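Local coordinates for succinoglycan biosynthesis protein (Bacillus cereus ATCC 14579, PDB 2QGM), which is of undetermined function but belongs to the erythromycin esterase family and is probably a hydrolase related to erythromycin-inactivating esterases, at residues Lys372-Thr377 and Ala403-Leu408; Ser341-Gly346 and Asp365-Asp370; Gly313-Lys318 and Leu427-Ile432; Asn40-Ile45 and Leu378-Tyr383. One frame throughout, in Å; residues are numbered along the deposited sequence.

Contact 1 of 4, residues Lys372-Thr377 and Ala403-Leu408; sequences KSFNYT and AKRPLL
The capped N-terminal end of helix 374-380 sits here against strand 404-408 of a small two-stranded sheet. Ser373 is the N-cap: its OG, held at chi1 68°, accepts from Tyr376 N at 3.2 Å and also bonds to Asp370 O, tying the first turn to the preceding loop. Phe374 N donates a hydrogen bond to Pro406 O, 3.0 Å long and nearly along the C=O axis. Proline suits this strand position, needing no backbone donor here, and Pro406 CD lies 3.5 Å from Lys372 O. Over one face of the Phe374 ring sits Arg405 CB, 3.8 Å from the centroid in a CH-pi contact; Ala403 O meets the edge, in plane, 3.3 Å from Phe374 CZ. Trp400 adds an edge-to-face partner. The Arg405 guanidinium plane is nearly parallel to the phenyl (8°), yet CB, not the guanidinium, lies over the ring, and Ala403 CB lies over a guanidinium face; Arg405 NH1 bonds Lys404 O at 3.1 Å. Ala403 O is buried with no polar partner; the ring edge, with its slightly positive hydrogens, probably offers weak compensation. Lys372 NZ lies 4.3 Å from Arg405 NE, which probably costs some electrostatic energy, softened by solvent.

Contact 2 of 4, residues Ser341-Gly346 and Asp365-Asp370; sequences STTTEG and DTIPQD
Thr343 OG1 is held by three partners: hydrogen bonds to Ile436 O and Thr439 OG1, and a weak one to Arg437 O, all on the neighbouring strand 432-439. The hydroxyl sits anti to the backbone N (chi1 -175°), turned to strand 432-439, and CG2 takes the crowded position between N and the carbonyl carbon. From there Thr343 CG2 meets Ile367 CD1 at 3.7 Å. Threonine fits by offering a hydroxyl to the main sheet and a methyl to the isoleucine. Ile367 points toward 341-346 with CG1 anti to the carbonyl carbon. Its two branches divide the work: Ile367 CG1 comes within 3.3 Å of Gly346 O, and CG2 within 3.7 Å of Thr344 O. Phe348 and Thr439 also touch this side chain. The direct bond between the segments is Ile367 N to Gly346 O, 2.9 Å long and almost straight at 175°. The return path is bridged by a water that accepts from Gly346 N at 2.9 Å and donates to Ile367 O at 3.0 Å. Gly346 has a positive phi of 133°, at which a CB would jam against the carbonyl of Glu345, so glycine can take this conformation where other residues would clash. The chain turns a corner at Glu345, leaves the main mixed sheet and enters the antiparallel pair 346-350 and 363-366. The pattern is that of the open end of a two-stranded antiparallel hairpin, away from its connecting loop, part of which is not modelled, with a water bridging the pair where a direct bond might be expected.

Contact 3 of 4, residues Gly313-Lys318 and Leu427-Ile432; sequences GIIDEK and LEQFDI
Gly313 starts an irregular, fairly extended backbone that passes the last turn of helix 426-429, its CA 5.2 Å from that of Gln429, and Phe430 is the first residue to leave helical angles. Glycine suits the place because a CB would point at the helix end and crowd the Gln429 amide. Gln429 bends at chi2 (-63°), so its chain curls back and its amide lies against the backbone of Gly313 and Ile314; an amide can both donate and accept, which would suit the main-chain N-H and carbonyls around it. Ile315 CG1 packs on the amide carbon, 3.7 Å from Gln429 CD, with Gln429 CG a little farther at 4.0 Å. Beyond it, Ile315 CD1 reaches the tip of the Phe430 ring, 4.1 Å from CZ, the two side chains crossing at about a right angle. Gln429 CB rests over the centre of one face of that ring, 3.8 Å above its plane. Ile308 and Phe422 also touch Ile315, extending the apolar side of the contact. On the other side Glu428, extended with CG anti to the backbone N, takes a water at 2.7 Å from OE2, and the same water accepts weakly from Ile314 N at 3.3 Å. Lys312, the residue before Gly313 in the same loop, forms a salt bridge with Asp431 OD1 and a hydrogen bond to Leu427 O. A lysine at the carbonyl-bearing end of a helix probably offsets its partial negative charge. Helix end and loop are thus joined by greasy contacts on the inner side and, on the more open side, by a carboxylate reaching through water.

Contact 4 of 4, residues Asn40-Ile45 and Leu378-Tyr383; sequences NIVKSI and LGKVPY
Val42 meets the end of helix 374-380 with both its methyls. Its CG2 lies 3.6 Å from Lys380 CB, while CG1, anti to the backbone N (chi1 169°), sits over the Val381 backbone, 3.8 Å from its N, and is 4.2 Å from Val381 CG2. One turn on, Ile45 presents CG2 to the same Val381 CG2 at 4.1 Å, the two side chains crossing at about a right angle; Leu378 CD2 lies farther off at 4.5 Å. Valine and isoleucine at this three-residue spacing give helix 37-48 an apolar stripe of compact branched groups. Lys380 lends its CB; its chain then leads away from the contact. In the fold, the first helix of the model packs here beside the turn that leads from helix 374-380 into strand 385-389 of the main mixed sheet. That turn is shaped by a Val381 N bond to Leu378 O at 3.3 Å and by Pro382, which has no N-H to continue the helix. In the next shell, Phe386 backs Leu378 and Val381, and Trp400 touches both Leu378 and Ile45. Farther out, Arg437 NH2 bonds Val381 O, and Ser44 OG bonds Ala397 N, fixing helix 37-48 to the start of helix 395-402.

How the contacts relate
Contact 4 opens first, at 40-45, and closes a loop of over 330 residues at 378-383. Contact 3 opens at 313-318, inside that loop, and closes beyond it at 427-432, so the two cross. Contact 2 closes the short hairpin excursion between 341-346 and 365-370 and nests inside both. Contact 1 follows in series, opening at 372-377 and closing at 403-408; it nests within contact 3 but crosses contact 4, with which it shares helix 374-380. That helix links the group: Asn375 O meets Thr344 OG1 of contact 2, and Thr377 packs on Ile45 of contact 4. Leu407 touches Ile315 and Phe430, joining strand 404-408 to contact 3.

Contact 1 of 4, residues Lys372-Thr377 and Ala403-Leu408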
# COMPACT_ATOMS: atom_id res chain seq x y z
N LYS A 372 22.11 -16.43 -2.15
CA LYS A 372 21.59 -16.64 -3.50
C LYS A 372 20.52 -15.62 -3.89
O LYS A 372 20.21 -15.46 -5.07
CB LYS A 372 21.02 -18.06 -3.61
CG LYS A 372 21.96 -19.06 -4.27
CD LYS A 372 22.09 -18.74 -5.75
CE LYS A 372 22.72 -19.90 -6.51
NZ LYS A 372 22.82 -19.62 -7.98
N SER A 373 19.97 -14.92 -2.90
CA SER A 373 18.91 -13.94 -3.14
C SER A 373 19.30 -12.68 -3.92
O SER A 373 20.47 -12.29 -3.97
CB SER A 373 18.31 -13.50 -1.80
OG SER A 373 19.23 -12.75 -1.04
N PHE A 374 18.30 -12.05 -4.54
CA PHE A 374 18.53 -10.81 -5.27
C PHE A 374 19.07 -9.81 -4.26
O PHE A 374 19.93 -8.99 -4.58
CB PHE A 374 17.21 -10.27 -5.84
CG PHE A 374 16.61 -11.11 -6.91
CD1 PHE A 374 17.17 -11.15 -8.19
CD2 PHE A 374 15.46 -11.86 -6.66
CE1 PHE A 374 16.60 -11.93 -9.20
CE2 PHE A 374 14.88 -12.63 -7.66
CZ PHE A 374 15.45 -12.66 -8.93
N ASN A 375 18.55 -9.90 -3.04
CA ASN A 375 18.92 -9.00 -1.95
C ASN A 375 20.40 -8.96 -1.60
O ASN A 375 20.97 -7.89 -1.42
CB ASN A 375 18.10 -9.35 -0.72
CG ASN A 375 16.62 -9.17 -0.95
OD1 ASN A 375 16.06 -8.10 -0.71
ND2 ASN A 375 15.97 -10.22 -1.43
N TYR A 376 21.02 -10.12 -1.49
CA TYR A 376 22.43 -10.12 -1.15
C TYR A 376 23.31 -9.68 -2.31
O TYR A 376 24.36 -9.10 -2.09
CB TYR A 376 22.83 -11.49 -0.58
CG TYR A 376 22.69 -11.47 0.92
CD1 TYR A 376 23.71 -10.95 1.72
CD2 TYR A 376 21.51 -11.86 1.54
CE1 TYR A 376 23.55 -10.80 3.09
CE2 TYR A 376 21.34 -11.72 2.92
CZ TYR A 376 22.36 -11.18 3.69
OH TYR A 376 22.19 -10.98 5.04
N THR A 377 22.86 -9.94 -3.53
CA THR A 377 23.62 -9.52 -4.70
C THR A 377 23.55 -8.00 -4.78
O THR A 377 24.53 -7.33 -5.11
CB THR A 377 23.04 -10.12 -6.01
OG1 THR A 377 23.15 -11.55 -5.97
CG2 THR A 377 23.81 -9.60 -7.21
N ALA A 403 15.91 -13.85 -14.20
CA ALA A 403 16.14 -15.20 -13.69
C ALA A 403 15.40 -15.40 -12.37
O ALA A 403 15.00 -14.43 -11.72
CB ALA A 403 17.64 -15.43 -13.50
N LYS A 404 15.22 -16.65 -11.98
CA LYS A 404 14.54 -16.95 -10.72
C LYS A 404 15.55 -17.14 -9.60
O LYS A 404 16.46 -17.97 -9.70
CB LYS A 404 13.67 -18.20 -10.85
CG LYS A 404 12.42 -18.03 -11.70
CD LYS A 404 11.47 -19.21 -11.52
CE LYS A 404 10.25 -19.10 -12.42
NZ LYS A 404 9.53 -17.80 -12.23
N ARG A 405 15.39 -16.36 -8.54
CA ARG A 405 16.28 -16.42 -7.38
C ARG A 405 15.47 -16.08 -6.14
O ARG A 405 14.37 -15.53 -6.23
CB ARG A 405 17.41 -15.40 -7.53
CG ARG A 405 18.25 -15.54 -8.80
CD ARG A 405 19.29 -16.64 -8.67
NE ARG A 405 20.29 -16.56 -9.74
CZ ARG A 405 20.21 -17.21 -10.90
NH1 ARG A 405 19.18 -18.00 -11.16
NH2 ARG A 405 21.18 -17.06 -11.80
N PRO A 406 16.01 -16.40 -4.95
CA PRO A 406 15.28 -16.09 -3.72
C PRO A 406 15.06 -14.59 -3.57
O PRO A 406 15.97 -13.80 -3.85
CB PRO A 406 16.18 -16.65 -2.63
CG PRO A 406 16.87 -17.81 -3.32
CD PRO A 406 17.21 -17.20 -4.67
N LEU A 407 13.87 -14.21 -3.14
CA LEU A 407 13.54 -12.80 -2.92
C LEU A 407 13.03 -12.68 -1.50
O LEU A 407 12.12 -13.41 -1.09
CB LEU A 407 12.47 -12.32 -3.90
CG LEU A 407 11.99 -10.87 -3.70
CD1 LEU A 407 13.11 -9.90 -4.07
CD2 LEU A 407 10.77 -10.60 -4.56
N LEU A 408 13.61 -11.76 -0.75
CA LEU A 408 13.23 -11.55 0.64
C LEU A 408 11.86 -10.90 0.72
O LEU A 408 11.53 -10.03 -0.08
CB LEU A 408 14.23 -10.64 1.33
CG LEU A 408 13.83 -10.21 2.74
CD1 LEU A 408 13.93 -11.41 3.67
CD2 LEU A 408 14.73 -9.06 3.21

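Contact 2 of 4, residues Ser341-Gly346 and Asp365-Asp370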
# COMPACT_ATOMS: atom_id res chain seq x y z
N SER A 341 10.61 -2.51 -2.99
CA SER A 341 11.58 -2.16 -1.96
C SER A 341 12.48 -3.34 -1.63
O SER A 341 11.99 -4.45 -1.38
CB SER A 341 10.86 -1.72 -0.69
OG SER A 341 11.73 -1.73 0.44
N THR A 342 13.79 -3.11 -1.64
CA THR A 342 14.73 -4.17 -1.31
C THR A 342 15.77 -3.70 -0.29
O THR A 342 16.16 -2.54 -0.27
CB THR A 342 15.49 -4.70 -2.57
OG1 THR A 342 16.13 -3.62 -3.27
CG2 THR A 342 14.53 -5.40 -3.52
N THR A 343 16.16 -4.62 0.58
CA THR A 343 17.17 -4.33 1.59
C THR A 343 18.00 -5.59 1.76
O THR A 343 17.54 -6.69 1.46
CB THR A 343 16.55 -3.89 2.93
OG1 THR A 343 17.60 -3.52 3.83
CG2 THR A 343 15.73 -5.02 3.54
N THR A 344 19.22 -5.44 2.25
CA THR A 344 20.11 -6.59 2.42
C THR A 344 20.21 -7.16 3.83
O THR A 344 19.99 -8.35 4.04
CB THR A 344 21.53 -6.24 1.94
OG1 THR A 344 21.49 -5.91 0.54
CG2 THR A 344 22.47 -7.42 2.15
N GLU A 345 20.52 -6.30 4.79
CA GLU A 345 20.70 -6.75 6.17
C GLU A 345 20.25 -5.73 7.21
O GLU A 345 20.03 -4.56 6.90
CB GLU A 345 22.18 -7.08 6.39
CG GLU A 345 23.12 -5.95 5.94
CD GLU A 345 24.59 -6.28 6.18
OE1 GLU A 345 24.99 -6.41 7.35
OE2 GLU A 345 25.34 -6.39 5.18
N GLY A 346 20.11 -6.19 8.44
CA GLY A 346 19.69 -5.31 9.52
C GLY A 346 18.60 -5.90 10.37
O GLY A 346 18.20 -7.05 10.19
N ASP A 365 13.56 -8.25 15.24
CA ASP A 365 14.22 -9.45 14.76
C ASP A 365 15.27 -9.08 13.72
O ASP A 365 15.39 -7.91 13.35
CB ASP A 365 13.19 -10.43 14.18
CG ASP A 365 13.78 -11.79 13.89
OD1 ASP A 365 14.78 -12.15 14.55
OD2 ASP A 365 13.24 -12.52 13.03
N THR A 366 16.03 -10.07 13.26
CA THR A 366 17.09 -9.81 12.29
C THR A 366 16.82 -10.46 10.94
O THR A 366 16.33 -11.59 10.86
CB THR A 366 18.44 -10.32 12.83
OG1 THR A 366 18.65 -9.79 14.15
CG2 THR A 366 19.59 -9.87 11.93
N ILE A 367 17.16 -9.74 9.88
CA ILE A 367 16.96 -10.24 8.53
C ILE A 367 17.83 -11.45 8.22
O ILE A 367 19.06 -11.37 8.26
CB ILE A 367 17.28 -9.14 7.49
CG1 ILE A 367 16.31 -7.97 7.66
CG2 ILE A 367 17.18 -9.70 6.08
CD1 ILE A 367 16.58 -6.81 6.71
N PRO A 368 17.20 -12.60 7.92
CA PRO A 368 17.95 -13.82 7.61
C PRO A 368 18.75 -13.62 6.32
O PRO A 368 18.30 -12.96 5.39
CB PRO A 368 16.86 -14.87 7.43
CG PRO A 368 15.76 -14.38 8.30
CD PRO A 368 15.76 -12.89 8.02
N GLN A 369 19.94 -14.21 6.28
CA GLN A 369 20.83 -14.12 5.14
C GLN A 369 20.64 -15.28 4.16
O GLN A 369 20.36 -16.41 4.56
CB GLN A 369 22.28 -14.09 5.63
CG GLN A 369 23.33 -14.31 4.56
CD GLN A 369 24.70 -14.61 5.15
OE1 GLN A 369 25.67 -14.86 4.43
NE2 GLN A 369 24.80 -14.59 6.48
N ASP A 370 20.78 -14.97 2.87
CA ASP A 370 20.68 -15.95 1.78
C ASP A 370 21.58 -15.45 0.66
O ASP A 370 21.22 -14.53 -0.07
CB ASP A 370 19.24 -16.06 1.27
CG ASP A 370 19.06 -17.24 0.32
OD1 ASP A 370 19.93 -17.44 -0.55
OD2 ASP A 370 18.04 -17.96 0.43
O HOH W 1 20.83 -8.98 8.63

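Contact 3 of 4, residues Gly313-Lys318 and Leu427-Ile432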
# COMPACT_ATOMS: atom_id res chain seq x y z
N GLY A 313 3.23 -9.67 -9.89
CA GLY A 313 2.95 -11.09 -9.80
C GLY A 313 2.83 -11.66 -8.40
O GLY A 313 2.57 -10.93 -7.44
N ILE A 314 3.05 -12.96 -8.29
CA ILE A 314 2.95 -13.66 -7.01
C ILE A 314 4.29 -14.02 -6.39
O ILE A 314 5.10 -14.72 -6.99
CB ILE A 314 2.16 -14.97 -7.15
CG1 ILE A 314 2.42 -15.57 -8.54
CG2 ILE A 314 0.67 -14.71 -6.92
CD1 ILE A 314 2.03 -17.04 -8.68
N ILE A 315 4.51 -13.55 -5.17
CA ILE A 315 5.74 -13.84 -4.45
C ILE A 315 5.49 -14.98 -3.46
O ILE A 315 6.21 -15.98 -3.47
CB ILE A 315 6.23 -12.59 -3.69
CG1 ILE A 315 6.52 -11.47 -4.68
CG2 ILE A 315 7.48 -12.93 -2.89
CD1 ILE A 315 7.02 -10.20 -4.02
N ASP A 316 4.47 -14.82 -2.63
CA ASP A 316 4.08 -15.80 -1.63
C ASP A 316 2.79 -16.46 -2.13
O ASP A 316 1.69 -15.98 -1.85
CB ASP A 316 3.81 -15.10 -0.29
CG ASP A 316 3.71 -16.07 0.88
OD1 ASP A 316 3.20 -17.19 0.68
OD2 ASP A 316 4.13 -15.70 1.99
N GLU A 317 2.92 -17.54 -2.88
CA GLU A 317 1.74 -18.20 -3.44
C GLU A 317 0.76 -18.81 -2.44
O GLU A 317 -0.44 -18.86 -2.71
CB GLU A 317 2.18 -19.28 -4.44
CG GLU A 317 1.05 -19.79 -5.32
CD GLU A 317 1.57 -20.57 -6.51
OE1 GLU A 317 2.40 -20.02 -7.26
OE2 GLU A 317 1.15 -21.73 -6.70
N LYS A 318 1.26 -19.25 -1.29
CA LYS A 318 0.38 -19.86 -0.30
C LYS A 318 -0.43 -18.87 0.52
O LYS A 318 -1.59 -19.14 0.85
CB LYS A 318 1.18 -20.80 0.62
CG LYS A 318 1.57 -22.10 -0.07
CD LYS A 318 2.35 -23.05 0.84
CE LYS A 318 2.66 -24.35 0.11
NZ LYS A 318 3.51 -25.27 0.92
N LEU A 427 12.18 -8.80 -12.05
CA LEU A 427 11.47 -8.02 -13.06
C LEU A 427 10.00 -8.45 -13.13
O LEU A 427 9.11 -7.65 -13.40
CB LEU A 427 12.11 -8.21 -14.43
CG LEU A 427 11.31 -7.59 -15.59
CD1 LEU A 427 11.26 -6.06 -15.43
CD2 LEU A 427 11.95 -7.97 -16.91
N GLU A 428 9.76 -9.73 -12.88
CA GLU A 428 8.42 -10.30 -12.89
C GLU A 428 7.53 -9.58 -11.89
O GLU A 428 6.33 -9.39 -12.12
CB GLU A 428 8.51 -11.79 -12.52
CG GLU A 428 7.21 -12.57 -12.57
CD GLU A 428 7.38 -14.00 -12.09
OE1 GLU A 428 8.37 -14.65 -12.48
OE2 GLU A 428 6.52 -14.48 -11.32
N GLN A 429 8.13 -9.17 -10.77
CA GLN A 429 7.42 -8.50 -9.70
C GLN A 429 7.48 -6.98 -9.73
O GLN A 429 6.47 -6.32 -9.49
CB GLN A 429 7.96 -8.98 -8.35
CG GLN A 429 8.05 -10.49 -8.23
CD GLN A 429 6.70 -11.15 -8.33
OE1 GLN A 429 6.60 -12.38 -8.46
NE2 GLN A 429 5.65 -10.35 -8.25
N PHE A 430 8.65 -6.43 -10.04
CA PHE A 430 8.83 -4.98 -10.02
C PHE A 430 9.46 -4.36 -11.26
O PHE A 430 10.45 -4.88 -11.79
CB PHE A 430 9.68 -4.59 -8.80
CG PHE A 430 9.30 -5.30 -7.52
CD1 PHE A 430 8.03 -5.15 -6.97
CD2 PHE A 430 10.24 -6.07 -6.83
CE1 PHE A 430 7.69 -5.76 -5.76
CE2 PHE A 430 9.92 -6.69 -5.62
CZ PHE A 430 8.64 -6.53 -5.08
N ASP A 431 8.91 -3.24 -11.71
CA ASP A 431 9.46 -2.54 -12.86
C ASP A 431 10.75 -1.85 -12.39
O ASP A 431 11.76 -1.85 -13.09
CB ASP A 431 8.49 -1.45 -13.36
CG ASP A 431 7.19 -2.02 -13.91
OD1 ASP A 431 7.26 -2.95 -14.75
OD2 ASP A 431 6.11 -1.54 -13.52
N ILE A 432 10.66 -1.29 -11.19
CA ILE A 432 11.74 -0.54 -10.57
C ILE A 432 11.89 -0.96 -9.11
O ILE A 432 10.94 -1.44 -8.49
CB ILE A 432 11.39 0.98 -10.58
CG1 ILE A 432 11.18 1.45 -12.01
CG2 ILE A 432 12.50 1.80 -9.92
CD1 ILE A 432 10.45 2.76 -12.11
O HOH W 2 3.91 -13.74 -11.39

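Contact 4 of 4, residues Asn40-Ile45 and Leu378-Tyr383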
# COMPACT_ATOMS: atom_id res chain seq x y z
N ASN A 40 30.99 -10.06 -12.16
CA ASN A 40 30.52 -9.44 -13.40
C ASN A 40 29.08 -8.93 -13.33
O ASN A 40 28.77 -7.84 -13.84
CB ASN A 40 30.66 -10.42 -14.56
CG ASN A 40 32.11 -10.79 -14.84
OD1 ASN A 40 32.91 -9.95 -15.25
ND2 ASN A 40 32.46 -12.05 -14.61
N ILE A 41 28.19 -9.70 -12.72
CA ILE A 41 26.80 -9.27 -12.63
C ILE A 41 26.67 -8.07 -11.69
O ILE A 41 25.85 -7.18 -11.94
CB ILE A 41 25.86 -10.41 -12.15
CG1 ILE A 41 26.29 -10.90 -10.76
CG2 ILE A 41 25.88 -11.56 -13.16
CD1 ILE A 41 25.45 -12.05 -10.24
N VAL A 42 27.47 -8.03 -10.63
CA VAL A 42 27.42 -6.91 -9.71
C VAL A 42 27.93 -5.66 -10.43
O VAL A 42 27.49 -4.55 -10.15
CB VAL A 42 28.30 -7.15 -8.45
CG1 VAL A 42 28.45 -5.86 -7.66
CG2 VAL A 42 27.67 -8.22 -7.57
N LYS A 43 28.84 -5.86 -11.38
CA LYS A 43 29.40 -4.76 -12.14
C LYS A 43 28.36 -4.20 -13.12
O LYS A 43 28.30 -2.99 -13.34
CB LYS A 43 30.64 -5.22 -12.91
CG LYS A 43 31.61 -4.10 -13.23
CD LYS A 43 32.19 -3.50 -11.95
CE LYS A 43 32.90 -2.17 -12.21
NZ LYS A 43 34.06 -2.28 -13.14
N SER A 44 27.55 -5.08 -13.68
CA SER A 44 26.53 -4.71 -14.65
C SER A 44 25.41 -3.90 -13.99
O SER A 44 24.90 -2.94 -14.56
CB SER A 44 25.95 -5.97 -15.31
OG SER A 44 25.11 -5.66 -16.41
N ILE A 45 25.03 -4.30 -12.77
CA ILE A 45 23.98 -3.61 -12.04
C ILE A 45 24.49 -2.24 -11.60
O ILE A 45 23.81 -1.23 -11.76
CB ILE A 45 23.56 -4.41 -10.79
CG1 ILE A 45 23.15 -5.83 -11.19
CG2 ILE A 45 22.40 -3.70 -10.08
CD1 ILE A 45 22.94 -6.78 -10.01
N LEU A 378 22.39 -7.44 -4.46
CA LEU A 378 22.21 -5.99 -4.48
C LEU A 378 23.10 -5.34 -3.43
O LEU A 378 23.58 -4.21 -3.62
CB LEU A 378 20.74 -5.63 -4.22
CG LEU A 378 19.73 -5.92 -5.33
CD1 LEU A 378 18.31 -5.67 -4.82
CD2 LEU A 378 20.03 -5.04 -6.54
N GLY A 379 23.33 -6.06 -2.33
CA GLY A 379 24.16 -5.54 -1.26
C GLY A 379 25.62 -5.43 -1.66
O GLY A 379 26.38 -4.67 -1.06
N LYS A 380 26.00 -6.19 -2.68
CA LYS A 380 27.37 -6.21 -3.19
C LYS A 380 27.69 -4.96 -4.01
O LYS A 380 28.84 -4.51 -4.06
CB LYS A 380 27.59 -7.45 -4.07
CG LYS A 380 27.50 -8.77 -3.33
CD LYS A 380 28.64 -8.96 -2.34
CE LYS A 380 28.55 -10.32 -1.66
NZ LYS A 380 29.61 -10.54 -0.64
N VAL A 381 26.66 -4.40 -4.64
CA VAL A 381 26.81 -3.20 -5.44
C VAL A 381 27.40 -2.10 -4.57
O VAL A 381 26.92 -1.85 -3.46
CB VAL A 381 25.46 -2.74 -5.98
CG1 VAL A 381 25.62 -1.45 -6.76
CG2 VAL A 381 24.88 -3.84 -6.87
N PRO A 382 28.45 -1.41 -5.07
CA PRO A 382 29.08 -0.34 -4.29
C PRO A 382 28.31 0.95 -4.06
O PRO A 382 28.89 2.03 -4.08
CB PRO A 382 30.41 -0.13 -5.03
CG PRO A 382 30.06 -0.40 -6.44
CD PRO A 382 29.18 -1.65 -6.32
N TYR A 383 27.00 0.84 -3.85
CA TYR A 383 26.16 1.99 -3.54
C TYR A 383 25.34 1.57 -2.34
O TYR A 383 24.74 0.49 -2.35
CB TYR A 383 25.20 2.33 -4.68
CG TYR A 383 25.83 2.96 -5.89
CD1 TYR A 383 26.75 4.00 -5.77
CD2 TYR A 383 25.47 2.55 -7.17
CE1 TYR A 383 27.29 4.62 -6.89
CE2 TYR A 383 26.00 3.16 -8.30
CZ TYR A 383 26.91 4.19 -8.16
OH TYR A 383 27.42 4.80 -9.28